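Local structure of predicted metal-dependent phosphohydrolase (Magnetospirillum magnetotacticum MS-1, 3KH1) at the interface of chains A and B. The protein is a predicted metal-dependent phosphohydrolase of the HD-domain family that may act as a 5'-deoxynucleotidase. Numbering follows the deposited sequence. Chains: chain A/B, Predicted metal-dependent phosphohydrolase.

Contact 1: the interface of chains A and B. Residues chain A 54-55, 57-58, 180-181; chain B 9-10, 13-14.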
ATOM      1  N   LEU A  54      -9.221   8.224   3.940  1.00 11.09           N
ATOM      2  CA  LEU A  54      -9.619   9.565   3.516  1.00 10.92           C
ATOM      3  C   LEU A  54     -11.129   9.723   3.358  1.00 11.15           C
ATOM      4  O   LEU A  54     -11.675  10.776   3.649  1.00 13.14           O
ATOM      5  CB  LEU A  54      -8.960   9.917   2.185  1.00 10.89           C
ATOM      6  CG  LEU A  54      -7.456  10.113   2.149  1.00 11.96           C
ATOM      7  CD1 LEU A  54      -6.895  10.085   0.709  1.00 12.36           C
ATOM      8  CD2 LEU A  54      -6.998  11.384   2.882  1.00 13.87           C
ATOM      9  N   LEU A  55     -11.763   8.646   2.911  1.00 12.00           N
ATOM     10  CA  LEU A  55     -13.183   8.665   2.520  1.00 12.30           C
ATOM     11  C   LEU A  55     -14.052   7.949   3.543  1.00 13.77           C
ATOM     12  O   LEU A  55     -15.206   7.644   3.271  1.00 13.69           O
ATOM     13  CB  LEU A  55     -13.340   8.053   1.116  1.00 12.08           C
ATOM     14  CG  LEU A  55     -12.606   8.822  -0.006  1.00 13.02           C
ATOM     15  CD1 LEU A  55     -12.782   8.108  -1.325  1.00 13.34           C
ATOM     16  CD2 LEU A  55     -13.080  10.303  -0.126  1.00 14.24           C
ATOM     17  N   GLU A  57     -15.722   8.830   6.025  1.00 16.32           N
ATOM     18  CA  GLU A  57     -16.988   9.441   6.457  1.00 16.53           C
ATOM     19  C   GLU A  57     -18.179   9.013   5.585  1.00 16.69           C
ATOM     20  O   GLU A  57     -19.352   9.174   5.969  1.00 17.93           O
ATOM     21  CB  GLU A  57     -16.904  10.965   6.450  1.00 16.76           C
ATOM     22  CG  GLU A  57     -16.931  11.595   5.042  1.00 17.16           C
ATOM     23  CD  GLU A  57     -16.463  13.034   5.073  1.00 16.28           C
ATOM     24  OE1 GLU A  57     -15.223  13.203   5.120  1.00 17.29           O
ATOM     25  OE2 GLU A  57     -17.297  13.968   5.153  1.00 20.34           O
ATOM     26  N   TYR A  58     -17.866   8.488   4.391  1.00 16.38           N
ATOM     27  CA  TYR A  58     -18.898   8.054   3.435  1.00 16.78           C
ATOM     28  C   TYR A  58     -19.336   6.576   3.661  1.00 17.95           C
ATOM     29  O   TYR A  58     -20.265   6.144   2.971  1.00 20.99           O
ATOM     30  CB  TYR A  58     -18.440   8.324   1.979  1.00 17.28           C
ATOM     31  CG  TYR A  58     -18.059   9.786   1.784  1.00 15.29           C
ATOM     32  CD1 TYR A  58     -19.020  10.812   1.852  1.00 16.66           C
ATOM     33  CD2 TYR A  58     -16.736  10.166   1.621  1.00 16.35           C
ATOM     34  CE1 TYR A  58     -18.676  12.146   1.750  1.00 17.13           C
ATOM     35  CE2 TYR A  58     -16.379  11.517   1.535  1.00 14.97           C
ATOM     36  CZ  TYR A  58     -17.350  12.484   1.577  1.00 16.90           C
ATOM     37  OH  TYR A  58     -17.070  13.806   1.501  1.00 17.09           O
ATOM     38  N   ARG A 180     -23.257   8.198  -1.573  1.00 17.59           N
ATOM     39  CA  ARG A 180     -22.622   9.443  -1.993  0.50 17.96           C
ATOM     40  C   ARG A 180     -21.496   9.158  -3.021  1.00 16.82           C
ATOM     41  O   ARG A 180     -21.356   9.866  -4.028  1.00 17.00           O
ATOM     42  CB  ARG A 180     -22.089  10.190  -0.770  0.50 18.73           C
ATOM     43  CG  ARG A 180     -21.550  11.591  -1.031  0.50 21.43           C
ATOM     44  CD  ARG A 180     -22.642  12.689  -1.152  0.50 23.42           C
ATOM     45  NE  ARG A 180     -22.154  13.849  -1.912  0.50 25.12           N
ATOM     46  CZ  ARG A 180     -21.829  13.828  -3.214  0.50 25.62           C
ATOM     47  NH1 ARG A 180     -21.952  12.711  -3.947  0.50 21.31           N
ATOM     48  NH2 ARG A 180     -21.383  14.942  -3.796  0.50 27.46           N
ATOM     49  N   LEU A 181     -20.667   8.144  -2.765  1.00 15.77           N
ATOM     50  CA  LEU A 181     -19.623   7.806  -3.733  1.00 14.09           C
ATOM     51  C   LEU A 181     -20.230   7.234  -5.011  1.00 14.41           C
ATOM     52  O   LEU A 181     -19.701   7.482  -6.105  1.00 14.29           O
ATOM     53  CB  LEU A 181     -18.552   6.896  -3.130  1.00 14.39           C
ATOM     54  CG  LEU A 181     -17.767   7.433  -1.935  1.00 15.86           C
ATOM     55  CD1 LEU A 181     -16.807   6.336  -1.494  1.00 15.56           C
ATOM     56  CD2 LEU A 181     -17.063   8.783  -2.205  1.00 17.84           C
TER
ATOM     57  N   ARG B   9     -16.365  19.878  -0.459  1.00 21.83           N
ATOM     58  CA  ARG B   9     -15.648  18.985   0.442  1.00 20.40           C
ATOM     59  C   ARG B   9     -15.199  17.705  -0.317  1.00 19.83           C
ATOM     60  O   ARG B   9     -14.008  17.372  -0.363  1.00 18.92           O
ATOM     61  CB  ARG B   9     -16.473  18.634   1.686  1.00 21.11           C
ATOM     62  CG  ARG B   9     -15.770  17.630   2.580  1.00 20.40           C
ATOM     63  CD  ARG B   9     -16.533  17.436   3.872  1.00 22.07           C
ATOM     64  NE  ARG B   9     -15.864  16.474   4.730  1.00 20.24           N
ATOM     65  CZ  ARG B   9     -14.823  16.744   5.520  1.00 20.30           C
ATOM     66  NH1 ARG B   9     -14.332  17.983   5.656  1.00 21.66           N
ATOM     67  NH2 ARG B   9     -14.252  15.752   6.188  1.00 21.16           N
ATOM     68  N   LEU B  10     -16.149  17.008  -0.941  1.00 18.46           N
ATOM     69  CA  LEU B  10     -15.797  15.791  -1.684  1.00 17.29           C
ATOM     70  C   LEU B  10     -14.866  16.137  -2.855  1.00 16.98           C
ATOM     71  O   LEU B  10     -13.970  15.374  -3.173  1.00 15.68           O
ATOM     72  CB  LEU B  10     -17.048  15.073  -2.159  1.00 17.01           C
ATOM     73  CG  LEU B  10     -16.855  13.748  -2.870  1.00 17.14           C
ATOM     74  CD1 LEU B  10     -16.037  12.802  -2.005  1.00 17.80           C
ATOM     75  CD2 LEU B  10     -18.207  13.144  -3.297  1.00 19.82           C
ATOM     76  N   GLN B  13     -11.404  16.355  -1.437  1.00 14.32           N
ATOM     77  CA  GLN B  13     -10.943  15.003  -1.151  1.00 13.37           C
ATOM     78  C   GLN B  13     -10.535  14.251  -2.407  1.00 12.85           C
ATOM     79  O   GLN B  13      -9.466  13.644  -2.463  1.00 12.45           O
ATOM     80  CB  GLN B  13     -11.978  14.237  -0.343  1.00 14.42           C
ATOM     81  CG  GLN B  13     -12.163  14.841   1.038  1.00 15.08           C
ATOM     82  CD  GLN B  13     -13.440  14.367   1.702  1.00 15.88           C
ATOM     83  OE1 GLN B  13     -14.450  14.152   1.029  1.00 16.41           O
ATOM     84  NE2 GLN B  13     -13.389  14.163   3.012  1.00 16.79           N
HETATM   85  N   MSE B  14     -11.349  14.331  -3.439  1.00 12.83           N
HETATM   86  CA  MSE B  14     -11.019  13.684  -4.691  1.00 12.79           C
HETATM   87  C   MSE B  14      -9.803  14.294  -5.367  1.00 13.19           C
HETATM   88  O   MSE B  14      -9.043  13.571  -6.011  1.00 13.16           O
HETATM   89  CB  MSE B  14     -12.204  13.713  -5.646  1.00 13.06           C
HETATM   90  CG  MSE B  14     -13.298  12.825  -5.245  1.00 16.12           C
HETATM   91 SE   MSE B  14     -12.738  10.854  -5.089  0.75 14.17          SE
HETATM   92  CE  MSE B  14     -14.477  10.312  -4.512  1.00 23.89           C
TER
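B:Leu10 of helix 8-19 pushes its forked tip between A:Tyr58 and A:Arg180, forming the apolar centre of this patch between two copies of an HD-domain protein. Its CG stands anti to the backbone N (chi1 -176°), and the two methyls part company from there. CD1 of B:Leu10 lies 3.8 Å from CE2 of the A:Tyr58 ring. CD2 of B:Leu10 sits over one face of the A:Arg180 guanidinium, near its rim and 3.7 Å from CZ of that arginine. The arginine thus offers a flat surface to a methyl group, its chain bent at chi2 (80°) on the way there. One turn on along helix 8-19, the terminal methyl CE of the selenomethionine B:Met14 packs 3.8 Å from CD2 of A:Leu181, in helix 179-195. A:Leu55 adds a looser contact, its CD2 passing alongside the CB of B:Gln13.

At the polar margin A:Tyr58 and B:Gln13 meet tip to tip, ring and amide planes almost perpendicular. The phenol OH of A:Tyr58 donates to the amide oxygen OE1 of B:Gln13 at 2.7 Å, on a lone pair in the carbonyl plane. The carboxylate of A:Glu57 settles which way round the amide lies: NE2 of B:Gln13 donates to OE1 of A:Glu57 at 3.0 Å, from above the carboxylate plane. CG of A:Glu57 lies over the centre of the A:Tyr58 ring, a packing within the 3-10 helix 56-58 that holds acid and phenol side by side.

Outermost, the extended B:Arg9 grips that carboxylate side-on in a salt bridge, the two flat groups turned 41° apart. NE of B:Arg9 donates to the syn lone pair of A:Glu57 OE2 at 2.9 Å. NH2 of B:Arg9 reaches A:Glu57 OE1, also on the syn side, at 2.9 Å, and from the opposite face of the carboxylate plane to NE2 of B:Gln13.

Contact 2: the interface of chains A and B. Residues chain A 16-17, 20-21, 24; chain B 46-47, 50-51, 54.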
ATOM      1  N   PHE A  16       6.550 -14.518   4.640  1.00 14.05           N
ATOM      2  CA  PHE A  16       5.427 -13.935   3.921  1.00 14.17           C
ATOM      3  C   PHE A  16       5.727 -12.491   3.526  1.00 13.19           C
ATOM      4  O   PHE A  16       5.515 -12.107   2.379  1.00 12.66           O
ATOM      5  CB  PHE A  16       4.172 -14.013   4.789  1.00 13.53           C
ATOM      6  CG  PHE A  16       2.910 -13.552   4.102  1.00 12.84           C
ATOM      7  CD1 PHE A  16       2.221 -14.376   3.245  1.00 13.93           C
ATOM      8  CD2 PHE A  16       2.404 -12.302   4.370  1.00 13.04           C
ATOM      9  CE1 PHE A  16       1.061 -13.964   2.648  1.00 13.68           C
ATOM     10  CE2 PHE A  16       1.227 -11.882   3.742  1.00 13.20           C
ATOM     11  CZ  PHE A  16       0.560 -12.744   2.914  1.00 13.10           C
ATOM     12  N   VAL A  17       6.266 -11.704   4.467  1.00 12.19           N
ATOM     13  CA  VAL A  17       6.666 -10.317   4.220  1.00 11.97           C
ATOM     14  C   VAL A  17       7.594 -10.234   3.012  1.00 12.04           C
ATOM     15  O   VAL A  17       7.428  -9.342   2.133  1.00 12.61           O
ATOM     16  CB  VAL A  17       7.229  -9.623   5.464  1.00 12.36           C
ATOM     17  CG1 VAL A  17       7.813  -8.235   5.109  1.00 12.37           C
ATOM     18  CG2 VAL A  17       6.137  -9.496   6.589  1.00 12.50           C
ATOM     19  N   ILE A  20       5.807 -11.305  -0.537  1.00 12.85           N
ATOM     20  CA  ILE A  20       4.800 -10.419  -1.116  1.00 12.53           C
ATOM     21  C   ILE A  20       5.406  -9.216  -1.807  1.00 12.04           C
ATOM     22  O   ILE A  20       4.656  -8.480  -2.460  1.00 12.27           O
ATOM     23  CB  ILE A  20       3.673 -10.060  -0.097  1.00 12.64           C
ATOM     24  CG1 ILE A  20       4.177  -9.192   1.050  1.00 12.57           C
ATOM     25  CG2 ILE A  20       2.932 -11.311   0.392  1.00 13.61           C
ATOM     26  CD1 ILE A  20       3.054  -8.672   2.016  1.00 13.19           C
ATOM     27  N   ASP A  21       6.727  -8.992  -1.735  1.00 11.64           N
ATOM     28  CA  ASP A  21       7.375  -8.085  -2.684  1.00 11.81           C
ATOM     29  C   ASP A  21       6.900  -8.322  -4.101  1.00 11.71           C
ATOM     30  O   ASP A  21       6.844  -7.381  -4.928  1.00 11.99           O
ATOM     31  CB  ASP A  21       8.921  -8.188  -2.646  1.00 13.13           C
ATOM     32  CG  ASP A  21       9.639  -6.985  -3.336  1.00 13.71           C
ATOM     33  OD1 ASP A  21       9.649  -5.911  -2.721  1.00 16.98           O
ATOM     34  OD2 ASP A  21      10.269  -7.146  -4.431  1.00 17.25           O
ATOM     35  N   LYS A  24       4.354  -6.387  -6.468  1.00  9.47           N
ATOM     36  CA  LYS A  24       4.792  -5.182  -7.174  1.00  9.21           C
ATOM     37  C   LYS A  24       4.994  -5.417  -8.667  1.00  9.80           C
ATOM     38  O   LYS A  24       4.960  -4.435  -9.414  1.00 12.05           O
ATOM     39  CB  LYS A  24       6.092  -4.663  -6.529  1.00  8.90           C
ATOM     40  CG  LYS A  24       5.880  -4.207  -5.059  1.00  8.96           C
ATOM     41  CD  LYS A  24       7.185  -4.002  -4.311  1.00 10.19           C
ATOM     42  CE  LYS A  24       6.950  -3.790  -2.823  1.00 10.04           C
ATOM     43  NZ  LYS A  24       8.249  -3.706  -2.049  1.00 10.84           N
TER
ATOM     44  N   TRP B  46       2.675   0.639   0.638  1.00  8.58           N
ATOM     45  CA  TRP B  46       1.817  -0.512   0.694  1.00  8.76           C
ATOM     46  C   TRP B  46       2.486  -1.637   1.543  1.00  8.67           C
ATOM     47  O   TRP B  46       1.876  -2.235   2.439  1.00  9.12           O
ATOM     48  CB  TRP B  46       1.584  -1.119  -0.721  1.00  8.54           C
ATOM     49  CG  TRP B  46       1.029  -2.511  -0.672  1.00  9.14           C
ATOM     50  CD1 TRP B  46      -0.254  -2.888  -0.390  1.00  9.20           C
ATOM     51  CD2 TRP B  46       1.776  -3.736  -0.825  1.00  8.75           C
ATOM     52  NE1 TRP B  46      -0.345  -4.261  -0.345  1.00  8.49           N
ATOM     53  CE2 TRP B  46       0.888  -4.785  -0.584  1.00  8.86           C
ATOM     54  CE3 TRP B  46       3.130  -4.037  -1.127  1.00  8.73           C
ATOM     55  CZ2 TRP B  46       1.270  -6.122  -0.670  1.00 10.03           C
ATOM     56  CZ3 TRP B  46       3.503  -5.363  -1.197  1.00  8.82           C
ATOM     57  CH2 TRP B  46       2.574  -6.370  -0.983  1.00 10.92           C
ATOM     58  N   HIS B  47       3.766  -1.871   1.277  1.00  8.94           N
ATOM     59  CA  HIS B  47       4.446  -3.007   1.879  1.00  9.04           C
ATOM     60  C   HIS B  47       4.554  -2.794   3.390  1.00  9.01           C
ATOM     61  O   HIS B  47       4.314  -3.706   4.180  1.00  9.61           O
ATOM     62  CB  HIS B  47       5.847  -3.161   1.253  1.00  9.47           C
ATOM     63  CG  HIS B  47       6.438  -4.535   1.325  1.00 10.08           C
ATOM     64  ND1 HIS B  47       7.484  -4.901   0.504  1.00 11.21           N
ATOM     65  CD2 HIS B  47       6.109  -5.639   2.034  1.00 10.48           C
ATOM     66  CE1 HIS B  47       7.787  -6.167   0.741  1.00 13.00           C
ATOM     67  NE2 HIS B  47       6.994  -6.631   1.682  1.00 11.96           N
ATOM     68  N   THR B  50       1.194  -2.998   5.246  1.00  9.13           N
ATOM     69  CA  THR B  50       0.791  -4.396   5.368  1.00  9.24           C
ATOM     70  C   THR B  50       1.524  -5.067   6.551  1.00  9.59           C
ATOM     71  O   THR B  50       0.924  -5.775   7.348  1.00 10.32           O
ATOM     72  CB  THR B  50       1.016  -5.144   4.044  1.00  9.60           C
ATOM     73  OG1 THR B  50       0.279  -4.500   3.000  1.00  9.37           O
ATOM     74  CG2 THR B  50       0.538  -6.587   4.137  1.00 11.71           C
HETATM   75  N   MSE B  51       2.822  -4.774   6.669  1.00  9.77           N
HETATM   76  CA  MSE B  51       3.618  -5.236   7.786  1.00 10.06           C
HETATM   77  C   MSE B  51       3.038  -4.812   9.113  1.00  9.60           C
HETATM   78  O   MSE B  51       3.142  -5.565  10.084  1.00 10.76           O
HETATM   79  CB  MSE B  51       5.081  -4.783   7.661  1.00 10.31           C
HETATM   80  CG  MSE B  51       5.844  -5.490   6.533  1.00 11.22           C
HETATM   81 SE   MSE B  51       7.551  -4.628   6.223  0.75  8.60          SE
HETATM   82  CE  MSE B  51       8.424  -5.053   7.990  1.00 14.53           C
ATOM     83  N   LEU B  54       0.448  -7.364   9.893  1.00 10.54           N
ATOM     84  CA  LEU B  54       1.027  -8.718  10.030  1.00 11.39           C
ATOM     85  C   LEU B  54       1.803  -8.868  11.323  1.00 11.27           C
ATOM     86  O   LEU B  54       1.799  -9.914  11.947  1.00 12.32           O
ATOM     87  CB  LEU B  54       1.947  -9.022   8.847  1.00 11.54           C
ATOM     88  CG  LEU B  54       1.219  -9.187   7.488  1.00 11.77           C
ATOM     89  CD1 LEU B  54       2.307  -9.185   6.365  1.00 13.65           C
ATOM     90  CD2 LEU B  54       0.347 -10.440   7.412  1.00 13.98           C
TER
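A:Val17 and B:His47 are joined through the histidine's imidazole, which carries the polar contacts where the end of helix 8-19 and the 3-10 helix 20-25 of one HD-domain subunit lie against helix 41-54 of the other. NE2 of B:His47 donates to the backbone carbonyl O of A:Val17 at 2.8 Å, with the acceptor in the ring plane and the donor tilted 25° from the carbonyl plane. The other ring nitrogen, ND1 of B:His47, accepts from the ammonium NZ of A:Lys24 at 2.9 Å, somewhat out of the ring plane. Bonded at both nitrogens, the imidazole has its rotation fixed; its CG stands anti to the backbone N (chi1 -156°), which carries the ring toward chain A.

Among charged groups, A:Lys24 also makes a salt bridge within its own chain, its NZ meeting OD1 of A:Asp21 at 2.7 Å, on the anti side but tilted from the carboxylate plane. The carboxylate is thus a second-shell group that steadies the ammonium beside B:His47, and its negative charge may in turn influence the imidazole.

Aromatic and aliphatic packing makes up the remainder. The backbone O of A:Ile20 comes within 3.3 Å of CH2 of B:Trp46. The side chain of A:Ile20 crosses this far end of the indole, its CD1 3.8 Å from CH2 of B:Trp46, and the same methyl meets CG2 of B:Thr50 tip to tip. B:Thr50 also lies against the indole within chain B: its hydroxyl OG1 sits over one face of the ring toward the rim while donating to the backbone O of B:Trp46. Further along the helix, CG1 of A:Val17 rests 3.7 Å from CG of the selenomethionine B:Met51, with SE also close by, and CG2 slides past B:Leu54. The A:Phe16 ring receives B:Leu54 at its edge rather than over a face: methyl CD1 of B:Leu54 lies in the ring plane, 3.7 Å from CD2 of A:Phe16.

The C-alpha centres of contact 1 and contact 2 lie about 27 Å apart on one two-fold interface. Both draw on the same elements: helix 8-19, from chain B in contact 1 and chain A in contact 2, and helix 41-54, reaching its end at Leu54 in each. The N-terminal helix therefore uses its first part against the 3-10 helix 56-58 and helix 179-195, and its last part against helix 41-54 of the partner. With each patch repeated by symmetry, each subunit packs its helix 8-19 against the other, which would suit a stable dimer, though the structure alone does not show the state in solution.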